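Local coordinates for protein leucyl-tRNA synthetase (Giardia intestinalis, PDB 3PZ6) that probably charges tRNA(Leu) with leucine at the expense of ATP, the chain here being its CP1 editing domain, which probably deacylates mischarged tRNA, at residues I14-I19 with V93-C98; V100-R105 with D151-T156; A159-Y164 with D293-N298; E165-L170 with E221-L226; K199-L202 with I208-K211. The protein carries 2 engineered substitutions. All coordinates share one frame; numbering follows the deposited sequence.

Interaction 1 of 5, residues I14-I19 with V93-C98; sequences IKLELI and VGQTNC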
# COMPACT_ATOMS: atom_id res chain seq x y z
N ILE A 14 -2.92 2.08 -7.00
CA ILE A 14 -1.47 2.03 -6.88
C ILE A 14 -0.98 0.60 -7.01
O ILE A 14 -1.48 -0.30 -6.34
CB ILE A 14 -1.00 2.66 -5.54
CG1 ILE A 14 -1.50 4.11 -5.40
CG2 ILE A 14 0.52 2.62 -5.42
CD1 ILE A 14 -0.96 5.11 -6.43
N LYS A 15 0.00 0.39 -7.88
CA LYS A 15 0.57 -0.93 -8.10
C LYS A 15 1.66 -1.24 -7.07
O LYS A 15 2.81 -0.83 -7.22
CB LYS A 15 1.10 -1.07 -9.52
CG LYS A 15 0.02 -1.24 -10.58
CD LYS A 15 0.54 -0.98 -11.98
CE LYS A 15 1.34 -2.16 -12.54
NZ LYS A 15 1.58 -2.01 -14.00
N LEU A 16 1.27 -1.95 -6.02
CA LEU A 16 2.22 -2.37 -5.00
C LEU A 16 2.79 -3.73 -5.41
O LEU A 16 2.11 -4.75 -5.34
CB LEU A 16 1.54 -2.45 -3.64
CG LEU A 16 0.83 -1.20 -3.12
CD1 LEU A 16 0.02 -1.55 -1.88
CD2 LEU A 16 1.81 -0.07 -2.82
N GLU A 17 4.05 -3.72 -5.84
CA GLU A 17 4.67 -4.93 -6.37
C GLU A 17 5.05 -5.90 -5.27
O GLU A 17 5.86 -5.58 -4.39
CB GLU A 17 5.89 -4.60 -7.23
CG GLU A 17 6.35 -5.76 -8.12
CD GLU A 17 7.67 -5.50 -8.84
OE1 GLU A 17 8.44 -6.47 -9.03
OE2 GLU A 17 7.95 -4.34 -9.22
N LEU A 18 4.47 -7.09 -5.32
CA LEU A 18 4.87 -8.16 -4.43
C LEU A 18 6.27 -8.59 -4.82
O LEU A 18 6.50 -9.10 -5.91
CB LEU A 18 3.89 -9.34 -4.52
CG LEU A 18 4.06 -10.47 -3.51
CD1 LEU A 18 3.77 -10.00 -2.09
CD2 LEU A 18 3.15 -11.62 -3.87
N ILE A 19 7.21 -8.33 -3.92
CA ILE A 19 8.63 -8.58 -4.16
C ILE A 19 8.90 -10.06 -4.43
O ILE A 19 8.47 -10.93 -3.68
CB ILE A 19 9.49 -8.07 -2.98
CG1 ILE A 19 9.30 -6.56 -2.81
CG2 ILE A 19 10.96 -8.42 -3.19
CD1 ILE A 19 9.93 -5.99 -1.57
N VAL A 93 4.41 9.24 -1.45
CA VAL A 93 5.80 9.20 -1.00
C VAL A 93 5.92 8.97 0.52
O VAL A 93 7.02 8.77 1.04
CB VAL A 93 6.57 10.47 -1.47
CG1 VAL A 93 5.88 11.74 -0.99
CG2 VAL A 93 8.04 10.44 -1.02
N GLY A 94 4.79 8.98 1.23
CA GLY A 94 4.77 8.82 2.68
C GLY A 94 4.32 7.46 3.19
O GLY A 94 4.13 7.27 4.40
N GLN A 95 4.15 6.50 2.27
CA GLN A 95 3.74 5.14 2.61
C GLN A 95 4.69 4.40 3.55
O GLN A 95 5.89 4.28 3.27
CB GLN A 95 3.59 4.30 1.35
CG GLN A 95 2.41 4.66 0.49
CD GLN A 95 2.49 3.98 -0.83
OE1 GLN A 95 3.27 4.37 -1.70
NE2 GLN A 95 1.71 2.92 -0.99
N THR A 96 4.14 3.91 4.65
CA THR A 96 4.90 3.13 5.63
C THR A 96 4.55 1.64 5.56
O THR A 96 5.30 0.79 6.05
CB THR A 96 4.59 3.59 7.04
OG1 THR A 96 3.18 3.48 7.26
CG2 THR A 96 5.02 5.03 7.25
N ASN A 97 3.40 1.35 4.96
CA ASN A 97 2.83 0.01 4.89
C ASN A 97 1.58 0.05 4.03
O ASN A 97 1.26 1.09 3.44
CB ASN A 97 2.49 -0.52 6.30
CG ASN A 97 1.39 0.30 7.00
OD1 ASN A 97 0.24 -0.15 7.10
ND2 ASN A 97 1.73 1.49 7.48
N CYS A 98 0.88 -1.07 3.94
CA CYS A 98 -0.46 -1.09 3.35
C CYS A 98 -1.38 -2.01 4.16
O CYS A 98 -0.93 -2.66 5.11
CB CYS A 98 -0.42 -1.46 1.87
SG CYS A 98 0.18 -3.12 1.52
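The flat carboxamide of Gln95 reaches across to one methyl branch of Leu16, while the thiol of Cys98 lies against the other branch. The nearest carboxamide atom, modelled as NE2, sits 3.5 Å from Leu16 CD2. The amide may well be turned over in the model, so this approach is evidence for a flat group packed against a methyl and not for a particular donor or acceptor. Leu16 CD1 completes the fork, lying 3.7 Å from Cys98 SG. The same methyl is 3.8 Å from Cys98 CB, which makes it an apolar contact with the whole short side chain. Leu16 spans both partners because its CG stands beside the backbone N (chi1 -56°), from where the two methyls diverge. A Leu16 CA to Cys98 CA separation of 8.9 Å shows that the backbones are not paired here and that side chains alone bridge the gap. That geometry follows from the fold. Strand 10-18 pairs with strand 156-158, which pairs with 167-171, which in turn pairs with 97-100, so Leu16 and Cys98 face each other across the interior of a curled sheet, as in the barrel-like core of LeuRS editing domains. Segment 93-98 also follows closely on the threonine-rich stretch that, in related synthetases, lines the editing pocket. On the strand side, Leu16 is further packed by Ala84 and Val157, and its backbone pairs with Leu82. The Gln95 carbonyl is hydrogen-bonded to the Ser162 hydroxyl, while the backbone of Cys98 pairs with Phe168 and Leu170.

Interaction 2 of 5, residues V100-R105 with D151-T156; sequences VLPTGR and DLLLAT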
# COMPACT_ATOMS: atom_id res chain seq x y z
N VAL A 100 -4.74 -4.89 4.30
CA VAL A 100 -5.68 -5.85 3.71
C VAL A 100 -6.62 -6.31 4.81
O VAL A 100 -6.28 -6.23 5.99
CB VAL A 100 -4.99 -7.08 3.08
CG1 VAL A 100 -4.03 -6.67 1.96
CG2 VAL A 100 -4.29 -7.92 4.14
N LEU A 101 -7.81 -6.76 4.43
CA LEU A 101 -8.72 -7.38 5.38
C LEU A 101 -8.26 -8.81 5.65
O LEU A 101 -8.24 -9.64 4.73
CB LEU A 101 -10.17 -7.37 4.88
CG LEU A 101 -11.22 -7.98 5.83
CD1 LEU A 101 -11.38 -7.15 7.12
CD2 LEU A 101 -12.56 -8.16 5.13
N PRO A 102 -7.88 -9.10 6.91
CA PRO A 102 -7.31 -10.41 7.27
C PRO A 102 -8.21 -11.58 6.89
O PRO A 102 -7.71 -12.68 6.65
CB PRO A 102 -7.19 -10.32 8.79
CG PRO A 102 -7.02 -8.86 9.05
CD PRO A 102 -7.92 -8.19 8.06
N THR A 103 -9.52 -11.33 6.81
CA THR A 103 -10.49 -12.36 6.46
C THR A 103 -10.98 -12.22 5.02
O THR A 103 -11.69 -13.08 4.51
CB THR A 103 -11.67 -12.36 7.43
OG1 THR A 103 -12.10 -11.01 7.65
CG2 THR A 103 -11.26 -12.96 8.75
N GLY A 104 -10.59 -11.13 4.37
CA GLY A 104 -10.96 -10.89 2.98
C GLY A 104 -10.61 -12.01 2.02
O GLY A 104 -9.61 -12.73 2.20
N ARG A 105 -11.45 -12.17 1.00
CA ARG A 105 -11.16 -13.07 -0.10
C ARG A 105 -10.78 -12.25 -1.33
O ARG A 105 -11.60 -11.53 -1.88
CB ARG A 105 -12.36 -13.96 -0.40
CG ARG A 105 -12.01 -15.22 -1.18
CD ARG A 105 -13.19 -16.18 -1.25
NE ARG A 105 -14.22 -15.75 -2.19
CZ ARG A 105 -15.14 -16.56 -2.71
NH1 ARG A 105 -15.16 -17.86 -2.40
NH2 ARG A 105 -16.05 -16.08 -3.55
N ASP A 151 -2.98 -15.10 3.43
CA ASP A 151 -1.83 -15.31 2.57
C ASP A 151 -1.07 -14.00 2.35
O ASP A 151 0.17 -13.98 2.35
CB ASP A 151 -2.26 -15.91 1.23
CG ASP A 151 -2.89 -17.28 1.36
OD1 ASP A 151 -2.51 -18.04 2.29
OD2 ASP A 151 -3.77 -17.60 0.53
N LEU A 152 -1.82 -12.92 2.17
CA LEU A 152 -1.26 -11.58 1.94
C LEU A 152 -0.61 -10.97 3.17
O LEU A 152 0.39 -10.24 3.06
CB LEU A 152 -2.34 -10.63 1.42
CG LEU A 152 -2.90 -10.92 0.03
CD1 LEU A 152 -4.11 -10.07 -0.19
CD2 LEU A 152 -1.85 -10.65 -1.04
N LEU A 153 -1.16 -11.26 4.34
CA LEU A 153 -0.72 -10.62 5.57
C LEU A 153 0.78 -10.81 5.79
O LEU A 153 1.33 -11.88 5.54
CB LEU A 153 -1.54 -11.14 6.75
CG LEU A 153 -1.97 -10.12 7.81
CD1 LEU A 153 -2.92 -9.07 7.22
CD2 LEU A 153 -2.64 -10.82 8.99
N LEU A 154 1.44 -9.74 6.24
CA LEU A 154 2.89 -9.73 6.49
C LEU A 154 3.76 -10.08 5.26
O LEU A 154 4.88 -10.56 5.40
CB LEU A 154 3.25 -10.59 7.71
CG LEU A 154 2.34 -10.45 8.93
CD1 LEU A 154 2.75 -11.44 10.00
CD2 LEU A 154 2.33 -9.02 9.49
N ALA A 155 3.23 -9.83 4.06
CA ALA A 155 4.03 -9.88 2.84
C ALA A 155 4.75 -8.55 2.67
O ALA A 155 4.43 -7.56 3.34
CB ALA A 155 3.15 -10.15 1.64
N THR A 156 5.74 -8.52 1.78
CA THR A 156 6.47 -7.28 1.50
C THR A 156 6.24 -6.83 0.07
O THR A 156 6.26 -7.65 -0.85
CB THR A 156 7.99 -7.39 1.74
OG1 THR A 156 8.52 -8.40 0.88
CG2 THR A 156 8.29 -7.76 3.15
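With chi1 at -60°, Val100 sets CG1 beside its backbone N and CG2 between that N and the carbonyl carbon, and each methyl thereby finds a different leucine. CG1 meets Leu152 CD1 at 4.0 Å. CG2 comes closer to its partner, 3.6 Å from Leu153 CD1. Leu152 is still helical, and its CG, beside the backbone N (chi1 -67°), directs CD1 at the valine. Leu153 is the first residue to leave helical backbone angles; its CB does not aim at the other segment, but the end of the side chain swings nearer. The same CD1 has a looser neighbour in Pro102 CG, at 4.5 Å. Two reverse turns frame this apolar patch: a type I turn from Leu101 to Gly104, closed by Gly104 N to Leu101 O (2.8 Å), and a type II turn from Leu152 to Ala155, closed by Ala155 N to Leu152 O (3.0 Å). The contact thus joins the turn between strands 97-100 and 105-110 to the exit of helix 149-152. Helix 61-71 flanks it through Ile66, which packs on Leu152, and strand 167-171 adjoins it through Val169 on Val100 and Pro171 on both Pro102 and Leu153.

Interaction 3 of 5, residues A159-Y164 with D293-N298; sequences APLSPY and DLLVQN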
# COMPACT_ATOMS: atom_id res chain seq x y z
N ALA A 159 6.79 -0.23 -2.78
CA ALA A 159 5.81 0.84 -2.91
C ALA A 159 6.33 1.98 -3.78
O ALA A 159 7.39 2.55 -3.51
CB ALA A 159 5.40 1.36 -1.55
N PRO A 160 5.58 2.33 -4.82
CA PRO A 160 6.01 3.42 -5.68
C PRO A 160 6.15 4.74 -4.92
O PRO A 160 5.38 5.01 -4.00
CB PRO A 160 4.88 3.52 -6.71
CG PRO A 160 3.73 2.85 -6.10
CD PRO A 160 4.27 1.78 -5.23
N LEU A 161 7.17 5.52 -5.32
CA LEU A 161 7.45 6.87 -4.81
C LEU A 161 7.96 6.95 -3.37
O LEU A 161 8.61 7.94 -3.00
CB LEU A 161 6.24 7.80 -5.02
CG LEU A 161 6.15 8.60 -6.33
CD1 LEU A 161 6.77 7.89 -7.54
CD2 LEU A 161 4.70 8.97 -6.59
N SER A 162 7.68 5.93 -2.58
CA SER A 162 8.22 5.80 -1.22
C SER A 162 9.75 5.63 -1.23
O SER A 162 10.29 4.92 -2.09
CB SER A 162 7.56 4.62 -0.52
OG SER A 162 7.98 4.52 0.83
N PRO A 163 10.45 6.31 -0.31
CA PRO A 163 11.88 6.09 -0.13
C PRO A 163 12.19 4.74 0.53
O PRO A 163 13.34 4.32 0.55
CB PRO A 163 12.31 7.23 0.80
CG PRO A 163 11.06 7.66 1.46
CD PRO A 163 9.99 7.48 0.45
N TYR A 164 11.17 4.09 1.08
CA TYR A 164 11.36 2.78 1.69
C TYR A 164 11.53 1.72 0.60
O TYR A 164 10.75 1.65 -0.34
CB TYR A 164 10.18 2.44 2.60
CG TYR A 164 10.14 3.27 3.87
CD1 TYR A 164 11.22 3.29 4.75
CD2 TYR A 164 9.01 4.01 4.20
CE1 TYR A 164 11.19 4.05 5.92
CE2 TYR A 164 8.96 4.77 5.37
CZ TYR A 164 10.05 4.78 6.22
OH TYR A 164 10.02 5.53 7.39
N ASP A 293 0.08 12.00 -13.02
CA ASP A 293 0.73 11.80 -14.32
C ASP A 293 2.07 11.08 -14.23
O ASP A 293 2.39 10.25 -15.09
CB ASP A 293 0.92 13.14 -15.05
CG ASP A 293 -0.41 13.88 -15.29
OD1 ASP A 293 -1.49 13.27 -15.14
OD2 ASP A 293 -0.35 15.08 -15.63
N LEU A 294 2.85 11.38 -13.19
CA LEU A 294 4.14 10.73 -12.97
C LEU A 294 3.94 9.23 -12.70
O LEU A 294 4.69 8.40 -13.22
CB LEU A 294 4.91 11.40 -11.83
CG LEU A 294 6.28 10.85 -11.40
CD1 LEU A 294 7.33 10.89 -12.51
CD2 LEU A 294 6.80 11.59 -10.16
N LEU A 295 2.91 8.91 -11.92
CA LEU A 295 2.58 7.53 -11.59
C LEU A 295 2.23 6.73 -12.84
O LEU A 295 2.57 5.55 -12.94
CB LEU A 295 1.42 7.46 -10.58
CG LEU A 295 1.72 7.75 -9.10
CD1 LEU A 295 0.48 8.24 -8.38
CD2 LEU A 295 2.30 6.53 -8.39
N VAL A 296 1.57 7.39 -13.80
CA VAL A 296 1.17 6.76 -15.06
C VAL A 296 2.38 6.56 -15.99
O VAL A 296 2.46 5.54 -16.67
CB VAL A 296 0.03 7.55 -15.78
CG1 VAL A 296 -0.53 6.74 -16.94
CG2 VAL A 296 -1.10 7.89 -14.80
N GLN A 297 3.30 7.52 -15.99
CA GLN A 297 4.52 7.44 -16.80
C GLN A 297 5.46 6.37 -16.28
O GLN A 297 6.16 5.70 -17.06
CB GLN A 297 5.26 8.78 -16.80
CG GLN A 297 4.76 9.79 -17.81
CD GLN A 297 5.58 11.06 -17.78
OE1 GLN A 297 6.80 11.04 -17.98
NE2 GLN A 297 4.92 12.19 -17.51
N ASN A 298 5.49 6.23 -14.96
CA ASN A 298 6.26 5.18 -14.31
C ASN A 298 5.61 3.82 -14.46
O ASN A 298 6.24 2.79 -14.19
CB ASN A 298 6.41 5.50 -12.82
CG ASN A 298 7.40 6.62 -12.55
OD1 ASN A 298 8.52 6.63 -13.08
ND2 ASN A 298 7.00 7.56 -11.71
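A connecting loop between strands 156-158 and 167-171 meets the late part of helix 284-297 here, with Pro160 and Leu161 touching Leu295 and Asn298. The junction is largely apolar. Leu161 CD2 is 3.9 Å from Leu295 CD2, and it lies 4.1 Å from Leu295 CG, so the methyl rests against the branch point as well as the branch. Pro160 approaches the same leucine methyl from its ring, CB standing 4.3 Å from Leu295 CD2. The other methyl of Leu161, CD1, looks towards the polar end of Asn298, whose ND2 is 4.2 Å away; this is loose van der Waals contact. Leu161 therefore straddles two residues three positions apart in the sequence. The CB of Leu295 does not aim at the loop, but with CG beside the backbone N (chi1 -78°) the end of the side chain carries CD2 round to it. The backbone of Leu161 has a positive phi of 71°, which turns the chain at the point where its side chain projects to the helix. Just beyond, Ser162 OG accepts a hydrogen bond from Tyr164 N at 3.2 Å. Outside the two segments, Pro160 and Leu295 both pack on Ile14, so strand 10-18 forms a common floor, while Leu295 also touches Cys301 in strand 301-305. The Ser162 bond to the backbone two residues on defines an ST turn, set within a strand-to-strand loop packed on one of the helices that flank the curled sheet of a LeuRS CP1 domain.

Interaction 4 of 5, residues E165-L170 with E221-L226; sequences EQIFVL and EPYSPL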
# COMPACT_ATOMS: atom_id res chain seq x y z
N GLU A 165 12.57 0.90 0.73
CA GLU A 165 12.90 -0.10 -0.29
C GLU A 165 11.88 -1.24 -0.34
O GLU A 165 11.71 -1.89 -1.38
CB GLU A 165 14.34 -0.61 -0.13
CG GLU A 165 14.66 -1.41 1.14
CD GLU A 165 14.68 -0.59 2.45
OE1 GLU A 165 15.10 -1.16 3.49
OE2 GLU A 165 14.28 0.60 2.47
N GLN A 166 11.20 -1.45 0.79
CA GLN A 166 10.05 -2.34 0.86
C GLN A 166 9.17 -1.95 2.04
O GLN A 166 9.62 -1.26 2.94
CB GLN A 166 10.48 -3.81 0.98
CG GLN A 166 11.08 -4.22 2.33
CD GLN A 166 12.57 -4.00 2.37
OE1 GLN A 166 13.29 -4.39 1.45
NE2 GLN A 166 13.05 -3.37 3.43
N ILE A 167 7.92 -2.39 2.02
CA ILE A 167 7.02 -2.22 3.16
C ILE A 167 6.22 -3.49 3.38
O ILE A 167 6.20 -4.37 2.52
CB ILE A 167 6.08 -0.99 3.00
CG1 ILE A 167 5.29 -1.06 1.69
CG2 ILE A 167 6.87 0.32 3.10
CD1 ILE A 167 4.33 0.10 1.47
N PHE A 168 5.54 -3.59 4.52
CA PHE A 168 4.78 -4.78 4.84
C PHE A 168 3.27 -4.61 4.68
O PHE A 168 2.72 -3.54 4.92
CB PHE A 168 5.10 -5.24 6.27
CG PHE A 168 6.45 -5.87 6.40
CD1 PHE A 168 6.59 -7.25 6.36
CD2 PHE A 168 7.59 -5.08 6.56
CE1 PHE A 168 7.84 -7.84 6.49
CE2 PHE A 168 8.84 -5.67 6.68
CZ PHE A 168 8.97 -7.05 6.64
N VAL A 169 2.61 -5.68 4.26
CA VAL A 169 1.16 -5.72 4.19
C VAL A 169 0.63 -5.99 5.60
O VAL A 169 0.96 -7.00 6.20
CB VAL A 169 0.69 -6.87 3.26
CG1 VAL A 169 -0.83 -6.99 3.27
CG2 VAL A 169 1.21 -6.67 1.84
N LEU A 170 -0.19 -5.09 6.11
CA LEU A 170 -0.61 -5.16 7.50
C LEU A 170 -2.14 -5.27 7.65
O LEU A 170 -2.88 -4.98 6.70
CB LEU A 170 -0.06 -3.96 8.27
CG LEU A 170 1.46 -3.78 8.34
CD1 LEU A 170 1.77 -2.66 9.31
CD2 LEU A 170 2.18 -5.07 8.76
N GLU A 221 8.73 -0.56 13.16
CA GLU A 221 9.76 0.33 13.72
C GLU A 221 10.70 0.99 12.70
O GLU A 221 11.05 2.16 12.87
CB GLU A 221 10.56 -0.39 14.80
CG GLU A 221 9.82 -0.48 16.14
CD GLU A 221 10.53 -1.33 17.18
OE1 GLU A 221 11.75 -1.61 17.03
OE2 GLU A 221 9.85 -1.73 18.16
N PRO A 222 11.11 0.26 11.63
CA PRO A 222 11.93 0.95 10.63
C PRO A 222 11.14 1.82 9.65
O PRO A 222 11.74 2.51 8.82
CB PRO A 222 12.60 -0.21 9.86
CG PRO A 222 12.18 -1.47 10.55
CD PRO A 222 10.96 -1.17 11.31
N TYR A 223 9.81 1.80 9.73
CA TYR A 223 8.98 2.57 8.80
C TYR A 223 8.15 3.61 9.54
O TYR A 223 6.93 3.52 9.64
CB TYR A 223 8.09 1.63 7.98
CG TYR A 223 8.83 0.42 7.48
CD1 TYR A 223 9.58 0.47 6.31
CD2 TYR A 223 8.81 -0.77 8.21
CE1 TYR A 223 10.28 -0.64 5.86
CE2 TYR A 223 9.51 -1.89 7.78
CZ TYR A 223 10.24 -1.81 6.60
OH TYR A 223 10.94 -2.91 6.17
N SER A 224 8.83 4.61 10.07
CA SER A 224 8.15 5.68 10.79
C SER A 224 7.46 6.61 9.81
O SER A 224 7.90 6.74 8.66
CB SER A 224 9.16 6.46 11.61
OG SER A 224 10.03 7.17 10.74
N PRO A 225 6.38 7.29 10.26
CA PRO A 225 5.69 8.28 9.43
C PRO A 225 6.67 9.30 8.86
O PRO A 225 7.68 9.61 9.49
CB PRO A 225 4.75 8.95 10.41
CG PRO A 225 4.46 7.91 11.42
CD PRO A 225 5.75 7.15 11.58
N LEU A 226 6.37 9.81 7.67
CA LEU A 226 7.27 10.72 6.98
C LEU A 226 6.70 12.14 6.86
O LEU A 226 5.52 12.30 6.58
CB LEU A 226 7.59 10.17 5.58
CG LEU A 226 8.82 9.29 5.36
CD1 LEU A 226 9.43 8.70 6.62
CD2 LEU A 226 8.50 8.20 4.34
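Gln166 NE2 is held by two oxygens, both through weak hydrogen bonds: Glu165 OE1 at 3.0 Å with a bent geometry (128°), and Tyr223 OH at 3.5 Å, longer but nearly straight (166°). The amide reaches the phenol because the Gln166 chain folds at its second torsion (chi2 -88°), and its plane stands almost perpendicular to the tyrosine ring. Phe168 approaches the same hydroxyl: Tyr223 OH lies at the edge of the phenylalanine ring, close to its plane, 3.5 Å from Phe168 CE2. The two aromatic side chains cross at roughly a right angle, with Phe168 CD2 3.9 Å from Tyr223 CE2. On the same side of the tyrosine ring, Ile167 CG2 approaches obliquely, 4.2 Å from Tyr223 CD1. Three successive residues thus touch one tyrosine as the chain enters strand 167-171, an inner strand of the curled sheet that pairs with both 156-158 and 97-100. Tyr223 belongs to the loop between helix 216-219 and strand 229-230. Pro222 CB lies over one face of the Tyr223 ring, 4.1 Å above its plane and offset toward the rim. Tyr164 makes an edge-to-face stack with Tyr223 and hydrogen-bonds through its hydroxyl to the carbonyl of Ser224, while Met219 packs on Phe168.

Interaction 5 of 5, residues K199-L202 with I208-K211; sequences KDIL and IAEK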
# COMPACT_ATOMS: atom_id res chain seq x y z
N LYS A 199 -0.19 2.86 15.06
CA LYS A 199 0.21 2.98 16.47
C LYS A 199 -0.33 1.84 17.34
O LYS A 199 0.36 1.36 18.24
CB LYS A 199 -0.23 4.34 17.02
CG LYS A 199 0.33 4.71 18.36
CD LYS A 199 -0.54 5.76 18.99
CE LYS A 199 -0.19 5.97 20.45
NZ LYS A 199 -1.36 6.53 21.18
N ASP A 200 -1.57 1.42 17.09
CA ASP A 200 -2.12 0.23 17.74
C ASP A 200 -1.24 -1.03 17.56
O ASP A 200 -1.00 -1.76 18.53
CB ASP A 200 -3.54 -0.06 17.23
CG ASP A 200 -4.59 0.83 17.88
OD1 ASP A 200 -4.26 1.55 18.86
OD2 ASP A 200 -5.75 0.80 17.41
N ILE A 201 -0.76 -1.27 16.34
CA ILE A 201 0.11 -2.40 16.04
C ILE A 201 1.44 -2.21 16.77
O ILE A 201 1.92 -3.11 17.46
CB ILE A 201 0.37 -2.57 14.51
CG1 ILE A 201 -0.92 -2.50 13.68
CG2 ILE A 201 1.20 -3.83 14.23
CD1 ILE A 201 -1.69 -3.78 13.52
N LEU A 202 2.03 -1.02 16.63
CA LEU A 202 3.35 -0.71 17.17
C LEU A 202 3.50 -1.03 18.66
O LEU A 202 4.52 -1.58 19.09
CB LEU A 202 3.70 0.75 16.90
CG LEU A 202 5.12 1.27 17.12
CD1 LEU A 202 6.14 0.60 16.20
CD2 LEU A 202 5.15 2.79 16.94
N ILE A 208 -2.97 -6.93 19.80
CA ILE A 208 -3.33 -7.00 18.39
C ILE A 208 -2.18 -7.38 17.46
O ILE A 208 -2.40 -8.03 16.44
CB ILE A 208 -4.06 -5.71 17.91
CG1 ILE A 208 -4.80 -5.96 16.59
CG2 ILE A 208 -3.09 -4.53 17.86
CD1 ILE A 208 -5.52 -4.76 16.03
N ALA A 209 -0.96 -6.99 17.82
CA ALA A 209 0.22 -7.39 17.04
C ALA A 209 0.48 -8.90 17.12
O ALA A 209 0.78 -9.54 16.10
CB ALA A 209 1.43 -6.61 17.46
N GLU A 210 0.34 -9.46 18.32
CA GLU A 210 0.56 -10.88 18.56
C GLU A 210 -0.49 -11.71 17.85
O GLU A 210 -0.17 -12.74 17.26
CB GLU A 210 0.49 -11.22 20.05
CG GLU A 210 1.12 -10.22 21.00
CD GLU A 210 1.11 -10.70 22.45
OE1 GLU A 210 0.53 -9.99 23.31
OE2 GLU A 210 1.69 -11.78 22.73
N LYS A 211 -1.73 -11.25 17.94
CA LYS A 211 -2.87 -11.92 17.31
C LYS A 211 -2.66 -12.22 15.82
O LYS A 211 -3.13 -13.24 15.33
CB LYS A 211 -4.15 -11.08 17.49
CG LYS A 211 -5.34 -11.56 16.65
CD LYS A 211 -6.59 -10.76 16.92
CE LYS A 211 -7.65 -11.01 15.84
NZ LYS A 211 -8.03 -12.45 15.70
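Ile208 points its CB at helix 192-202, whereas the CB atoms of Ile201 and Ala209 point past the facing segment, so that these two meet along their flanks. This difference decides which atoms touch. The CG2 branch of Ile208 makes the approach, coming to 3.5 Å from the backbone oxygen of Asp200, Asp200 O. It also lies 4.0 Å from Asp200 C and 4.3 Å from Ile201 CA, so the methyl rests on the main chain of the helix and not on a side chain. Its placement follows from the first torsion: CG1 is turned away from the backbone N (chi1 -163°), leaving CG2 in the position between N and the carbonyl carbon. One residue later, the pattern repeats with a smaller group. Ala209 CB is 3.5 Å from Ile201 O, and the corresponding side-chain approach, Ile201 CG2 to Ala209 CB, is looser at 4.3 Å. Because the second partner is only a methyl, the backbones can come close, and Ile201 CA and Ala209 CA are 5.1 Å apart. Everything across the contact is van der Waals in character, methyls against carbonyls and against one another. Asn204, in the intervening loop, supplies polar links instead: it hydrogen-bonds through its side chain to Glu210 OE1 and accepts a weak bond from Ala209 N. Val216 of the next helix, 216-219, touches both Leu202 and Ala209, and Ile201 is also packed by Val214 and Leu220. The arrangement is that of a compact helix–loop–helix connection, in which five residues join helix 192-202 to the short, weakly bonded helix 208-211.

Interactions 1, 2 and 4 are buried and share the curled sheet: strands 97-100 and 167-171 are neighbours in it, tying 1 to 4, while Leu154 and Ala155 pair with Val169, tying 2 to 4. Interaction 3 is partly buried at another margin, its centre about 23 Å from that of interaction 2 and on the opposite side of the chain's centre. Interaction 5 is the most peripheral, about 18 Å from that centre, and touches interaction 4 through Leu202 and Glu221. Apolar methyl contacts dominate 1, 2 and 3, methyls on carbonyls mark 5, and 4 alone mixes aromatic packing with a weak hydrogen bond between its segments.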